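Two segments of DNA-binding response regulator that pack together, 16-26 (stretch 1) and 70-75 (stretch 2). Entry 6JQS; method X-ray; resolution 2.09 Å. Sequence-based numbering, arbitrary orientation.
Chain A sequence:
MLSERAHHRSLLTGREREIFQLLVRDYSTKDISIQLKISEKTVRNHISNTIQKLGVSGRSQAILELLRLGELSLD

Stretch 1, residues 16-26: EREIFQLLVRD
Stretch 2 (70-75) GELSLD

The strongest link between the stretches is a salt bridge at their N-terminal ends. Arg-17 extends from the helix with chi1 and chi2 both t and chi3 m, and presents one edge of its guanidinium to Glu-71, whose m, m rotamer curls its carboxylate back to meet it. Both Arg-17 NE and Arg-17 NH2 donate to Glu-71 OE2, at 2.8 and 2.9 Å, so a single oxygen lies near the guanidinium plane and takes a forked pair of charged hydrogen bonds.

One turn along, Gln-21 (chi1 t, chi2 p, chi3 76°) treats Ser-73 much as a neighbouring strand would. Its amide offers a donor and an acceptor side by side, matching the backbone N and O of one extended residue: Ser-73 N donates to Gln-21 OE1 at 3.0 Å, nearly linear at 169°, while Gln-21 NE2 donates to Ser-73 O at 2.8 Å. Ser-73, with chi1 p, adds a bond from its OG to Gln-21 OE1 at 3.2 Å. Gln-21 OE1 also accepts from a water at 2.9 Å, and that water donates to Glu-71 O at 3.3 Å. Farther on, Arg-25 (chi1 m, chi2 and chi3 t) reaches Asp-75 through its guanidinium edge; NH2 donates to Asp-75 O at 3.2 Å, and NE makes a weak bond to that oxygen at 3.5 Å.

These bonds follow the backbone register. Stretch 1 enters already helical, its helix having begun earlier in the chain, and stretch 2 runs beside it in the same general direction without regular structure. CA atoms pair Arg-17 with Glu-71 (7.0 Å), Gln-21 with Leu-72 (5.9 Å), Val-24 with Leu-74 (6.8 Å) and Arg-25 with Asp-75 (7.1 Å). Gly-70 ends the preceding helix in a Schellman motif, its phi/psi of 79/14 being a conformation that favours glycine. Glu-71 follows at -83/-23, Leu-72 and Ser-73 are extended at -125/160 and -107/155, and Leu-74 turns back to -64/-24.

Leu-72 is the apolar anchor. Its m, t rotamer brings a branched end to the helix, where Leu-72 CD1 lies 3.9 Å from Phe-20 CB and 4.0 Å from Val-24 CG2, and Leu-72 CD2 lies 4.2 Å from Arg-17 CG. Phe-20 (chi1 m) starts toward stretch 2, but its ring leads away, leaving CB to make the contact. Val-24 (chi1 t) packs compactly, its CG1 3.3 Å from Leu-74 O. Together the stretches bury 443 Å², counting both sides.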

ATOM      1  N   GLU A  16      -0.661  -1.450  -6.214  1.00 35.97           N
ATOM      2  CA  GLU A  16      -0.195  -1.723  -4.827  1.00 41.24           C
ATOM      3  C   GLU A  16       0.705  -0.559  -4.382  1.00 38.54           C
ATOM      4  O   GLU A  16       0.501  -0.054  -3.305  1.00 27.94           O
ATOM      5  CB  GLU A  16       0.563  -3.051  -4.747  1.00 40.34           C
ATOM      6  CG  GLU A  16      -0.296  -4.331  -4.685  1.00 48.20           C
ATOM      7  CD  GLU A  16       0.512  -5.630  -4.844  1.00 54.34           C
ATOM      8  OE1 GLU A  16       1.528  -5.554  -5.564  1.00 55.12           O
ATOM      9  OE2 GLU A  16       0.197  -6.706  -4.176  1.00 50.12           O
ATOM     10  N   ARG A  17       1.658  -0.129  -5.210  1.00 34.47           N
ATOM     11  CA  ARG A  17       2.543   1.026  -4.857  1.00 36.75           C
ATOM     12  C   ARG A  17       1.702   2.292  -4.668  1.00 36.22           C
ATOM     13  O   ARG A  17       1.919   3.007  -3.699  1.00 43.01           O
ATOM     14  CB  ARG A  17       3.616   1.274  -5.930  1.00 44.05           C
ATOM     15  CG  ARG A  17       4.543   2.437  -5.586  1.00 44.17           C
ATOM     16  CD  ARG A  17       5.566   2.805  -6.669  1.00 51.02           C
ATOM     17  NE  ARG A  17       6.379   1.654  -7.025  1.00 48.39           N
ATOM     18  CZ  ARG A  17       6.101   0.810  -8.023  1.00 53.10           C
ATOM     19  NH1 ARG A  17       5.034   0.985  -8.781  1.00 53.49           N
ATOM     20  NH2 ARG A  17       6.887  -0.221  -8.259  1.00 54.10           N
ATOM     21  N   GLU A  18       0.711   2.547  -5.514  1.00 39.17           N
ATOM     22  CA  GLU A  18      -0.130   3.760  -5.360  1.00 36.74           C
ATOM     23  C   GLU A  18      -0.948   3.664  -4.077  1.00 34.74           C
ATOM     24  O   GLU A  18      -1.204   4.705  -3.475  1.00 32.78           O
ATOM     25  CB  GLU A  18      -1.188   3.960  -6.444  1.00 39.23           C
ATOM     26  CG  GLU A  18      -0.677   4.283  -7.835  1.00 49.56           C
ATOM     27  CD  GLU A  18      -1.843   4.211  -8.821  1.00 59.66           C
ATOM     28  OE1 GLU A  18      -1.920   3.228  -9.590  1.00 53.38           O
ATOM     29  OE2 GLU A  18      -2.700   5.123  -8.778  1.00 63.80           O
ATOM     30  N   ILE A  19      -1.487   2.493  -3.746  1.00 33.89           N
ATOM     31  CA  ILE A  19      -2.231   2.355  -2.467  1.00 29.56           C
ATOM     32  C   ILE A  19      -1.335   2.715  -1.260  1.00 27.66           C
ATOM     33  O   ILE A  19      -1.817   3.432  -0.332  1.00 34.18           O
ATOM     34  CB  ILE A  19      -2.851   0.959  -2.329  1.00 31.10           C
ATOM     35  CG1 ILE A  19      -3.996   0.767  -3.325  1.00 29.38           C
ATOM     36  CG2 ILE A  19      -3.276   0.747  -0.877  1.00 28.98           C
ATOM     37  CD1 ILE A  19      -4.388  -0.710  -3.540  1.00 28.81           C
ATOM     38  N   PHE A  20      -0.141   2.152  -1.174  1.00 32.06           N
ATOM     39  CA  PHE A  20       0.771   2.376  -0.031  1.00 29.14           C
ATOM     40  C   PHE A  20       1.275   3.834  -0.051  1.00 34.12           C
ATOM     41  O   PHE A  20       1.486   4.359   1.056  1.00 32.63           O
ATOM     42  CB  PHE A  20       1.906   1.360  -0.001  1.00 27.28           C
ATOM     43  CG  PHE A  20       1.502   0.037   0.590  1.00 25.21           C
ATOM     44  CD1 PHE A  20       1.558  -0.147   1.951  1.00 27.78           C
ATOM     45  CD2 PHE A  20       0.887  -0.942  -0.173  1.00 31.73           C
ATOM     46  CE1 PHE A  20       1.060  -1.295   2.550  1.00 27.90           C
ATOM     47  CE2 PHE A  20       0.422  -2.115   0.429  1.00 28.62           C
ATOM     48  CZ  PHE A  20       0.509  -2.277   1.783  1.00 28.16           C
ATOM     49  N   GLN A  21       1.529   4.443  -1.215  1.00 33.03           N
ATOM     50  CA  GLN A  21       1.912   5.898  -1.247  1.00 33.72           C
ATOM     51  C   GLN A  21       0.792   6.746  -0.633  1.00 36.16           C
ATOM     52  O   GLN A  21       1.087   7.714   0.054  1.00 33.43           O
ATOM     53  CB  GLN A  21       2.256   6.363  -2.668  1.00 33.07           C
ATOM     54  CG  GLN A  21       2.938   7.728  -2.673  1.00 39.15           C
ATOM     55  CD  GLN A  21       4.246   7.730  -1.896  1.00 36.69           C
ATOM     56  OE1 GLN A  21       5.266   7.230  -2.345  1.00 35.75           O
ATOM     57  NE2 GLN A  21       4.189   8.158  -0.654  1.00 39.13           N
ATOM     58  N   LEU A  22      -0.478   6.383  -0.806  1.00 34.76           N
ATOM     59  CA  LEU A  22      -1.588   7.111  -0.163  1.00 33.98           C
ATOM     60  C   LEU A  22      -1.706   6.807   1.322  1.00 35.27           C
ATOM     61  O   LEU A  22      -2.110   7.742   2.046  1.00 31.26           O
ATOM     62  CB  LEU A  22      -2.920   6.863  -0.908  1.00 39.18           C
ATOM     63  CG  LEU A  22      -2.923   7.269  -2.387  1.00 43.11           C
ATOM     64  CD1 LEU A  22      -4.317   7.119  -2.993  1.00 42.48           C
ATOM     65  CD2 LEU A  22      -2.446   8.700  -2.591  1.00 49.53           C
ATOM     66  N   LEU A  23      -1.462   5.571   1.796  1.00 32.39           N
ATOM     67  CA  LEU A  23      -1.387   5.319   3.247  1.00 32.52           C
ATOM     68  C   LEU A  23      -0.283   6.207   3.846  1.00 29.99           C
ATOM     69  O   LEU A  23      -0.463   6.802   4.865  1.00 25.30           O
ATOM     70  CB  LEU A  23      -1.094   3.842   3.494  1.00 36.18           C
ATOM     71  CG  LEU A  23      -2.256   2.898   3.190  1.00 35.28           C
ATOM     72  CD1 LEU A  23      -1.763   1.458   3.231  1.00 37.07           C
ATOM     73  CD2 LEU A  23      -3.390   3.120   4.168  1.00 39.48           C
ATOM     74  N   VAL A  24       0.873   6.299   3.213  1.00 35.10           N
ATOM     75  CA  VAL A  24       1.905   7.224   3.786  1.00 31.13           C
ATOM     76  C   VAL A  24       1.266   8.597   4.036  1.00 29.11           C
ATOM     77  O   VAL A  24       1.590   9.262   5.084  1.00 34.02           O
ATOM     78  CB  VAL A  24       3.099   7.277   2.822  1.00 32.93           C
ATOM     79  CG1 VAL A  24       3.986   8.452   3.137  1.00 29.13           C
ATOM     80  CG2 VAL A  24       3.849   5.973   2.879  1.00 34.14           C
ATOM     81  N   ARG A  25       0.379   9.054   3.135  1.00 35.12           N
ATOM     82  CA  ARG A  25      -0.244  10.401   3.200  1.00 34.01           C
ATOM     83  C   ARG A  25      -1.490  10.404   4.089  1.00 37.89           C
ATOM     84  O   ARG A  25      -2.227  11.370   4.030  1.00 48.06           O
ATOM     85  CB  ARG A  25      -0.587  10.883   1.791  1.00 41.50           C
ATOM     86  CG  ARG A  25       0.646  11.119   0.947  1.00 35.23           C
ATOM     87  CD  ARG A  25       0.358  11.685  -0.400  1.00 43.67           C
ATOM     88  NE  ARG A  25       1.599  11.507  -1.135  1.00 45.06           N
ATOM     89  CZ  ARG A  25       1.698  11.166  -2.408  1.00 50.33           C
ATOM     90  NH1 ARG A  25       0.619  10.965  -3.139  1.00 55.46           N
ATOM     91  NH2 ARG A  25       2.900  10.999  -2.940  1.00 50.59           N
ATOM     92  N   ASP A  26      -1.685   9.394   4.912  1.00 37.28           N
ATOM     93  CA  ASP A  26      -2.719   9.334   5.975  1.00 37.63           C
ATOM     94  C   ASP A  26      -4.123   9.242   5.355  1.00 39.05           C
ATOM     95  O   ASP A  26      -5.071   9.602   6.061  1.00 41.60           O
ATOM     96  CB  ASP A  26      -2.565  10.460   7.012  1.00 36.89           C
ATOM     97  CG  ASP A  26      -3.260  10.209   8.353  1.00 47.54           C
ATOM     98  OD1 ASP A  26      -3.457   9.006   8.746  1.00 43.26           O
ATOM     99  OD2 ASP A  26      -3.642  11.209   8.998  1.00 52.87           O
ATOM    100  N   GLY A  70      13.049   1.478  -1.339  1.00 40.89           N
ATOM    101  CA  GLY A  70      13.009   2.593  -2.303  1.00 45.54           C
ATOM    102  C   GLY A  70      11.732   2.630  -3.126  1.00 43.60           C
ATOM    103  O   GLY A  70      11.690   3.413  -4.071  1.00 38.77           O
ATOM    104  N   GLU A  71      10.679   1.893  -2.738  1.00 39.87           N
ATOM    105  CA  GLU A  71       9.406   1.845  -3.491  1.00 36.85           C
ATOM    106  C   GLU A  71       8.464   3.005  -3.192  1.00 40.22           C
ATOM    107  O   GLU A  71       7.537   3.228  -3.998  1.00 42.86           O
ATOM    108  CB  GLU A  71       8.665   0.535  -3.189  1.00 40.77           C
ATOM    109  CG  GLU A  71       9.307  -0.639  -3.859  1.00 39.90           C
ATOM    110  CD  GLU A  71       9.270  -0.626  -5.392  1.00 47.73           C
ATOM    111  OE1 GLU A  71       9.942  -1.488  -5.987  1.00 50.22           O
ATOM    112  OE2 GLU A  71       8.607   0.257  -5.998  1.00 47.88           O
ATOM    113  N   LEU A  72       8.601   3.656  -2.042  1.00 34.91           N
ATOM    114  CA  LEU A  72       7.721   4.764  -1.629  1.00 34.80           C
ATOM    115  C   LEU A  72       8.622   5.974  -1.308  1.00 27.61           C
ATOM    116  O   LEU A  72       9.748   5.752  -0.914  1.00 33.81           O
ATOM    117  CB  LEU A  72       6.921   4.361  -0.384  1.00 31.40           C
ATOM    118  CG  LEU A  72       5.987   3.144  -0.501  1.00 34.17           C
ATOM    119  CD1 LEU A  72       5.373   2.842   0.867  1.00 30.45           C
ATOM    120  CD2 LEU A  72       4.910   3.375  -1.517  1.00 35.57           C
ATOM    121  N   SER A  73       8.057   7.161  -1.316  1.00 37.69           N
ATOM    122  CA  SER A  73       8.679   8.364  -0.705  1.00 41.88           C
ATOM    123  C   SER A  73       7.924   8.711   0.569  1.00 43.57           C
ATOM    124  O   SER A  73       6.711   8.524   0.598  1.00 38.47           O
ATOM    125  CB  SER A  73       8.638   9.528  -1.626  1.00 45.78           C
ATOM    126  OG  SER A  73       7.331   9.675  -2.140  1.00 49.97           O
ATOM    127  N   LEU A  74       8.609   9.381   1.483  1.00 43.75           N
ATOM    128  CA  LEU A  74       8.060   9.882   2.768  1.00 43.14           C
ATOM    129  C   LEU A  74       6.968  10.947   2.544  1.00 46.60           C
ATOM    130  O   LEU A  74       6.046  11.072   3.412  1.00 46.60           O
ATOM    131  CB  LEU A  74       9.291  10.426   3.493  1.00 50.53           C
ATOM    132  CG  LEU A  74       9.426  10.114   4.975  1.00 49.97           C
ATOM    133  CD1 LEU A  74       8.926   8.730   5.339  1.00 38.85           C
ATOM    134  CD2 LEU A  74      10.861  10.336   5.407  1.00 40.35           C
ATOM    135  N   ASP A  75       7.006  11.623   1.393  1.00 46.30           N
ATOM    136  CA  ASP A  75       6.124  12.768   1.036  1.00 51.93           C
ATOM    137  C   ASP A  75       4.862  12.255   0.336  1.00 53.24           C
ATOM    138  O   ASP A  75       5.050  11.724  -0.749  1.00 54.52           O
ATOM    139  CB  ASP A  75       6.869  13.780   0.150  1.00 47.33           C
ATOM    140  CG  ASP A  75       8.018  14.480   0.857  1.00 57.63           C
ATOM    141  OD1 ASP A  75       8.016  14.462   2.120  1.00 46.34           O
ATOM    142  OD2 ASP A  75       8.917  15.047   0.134  1.00 48.82           O
TER
HETATM  143  O   HOH W   1       5.554   5.714  -4.821  1.00 48.29           O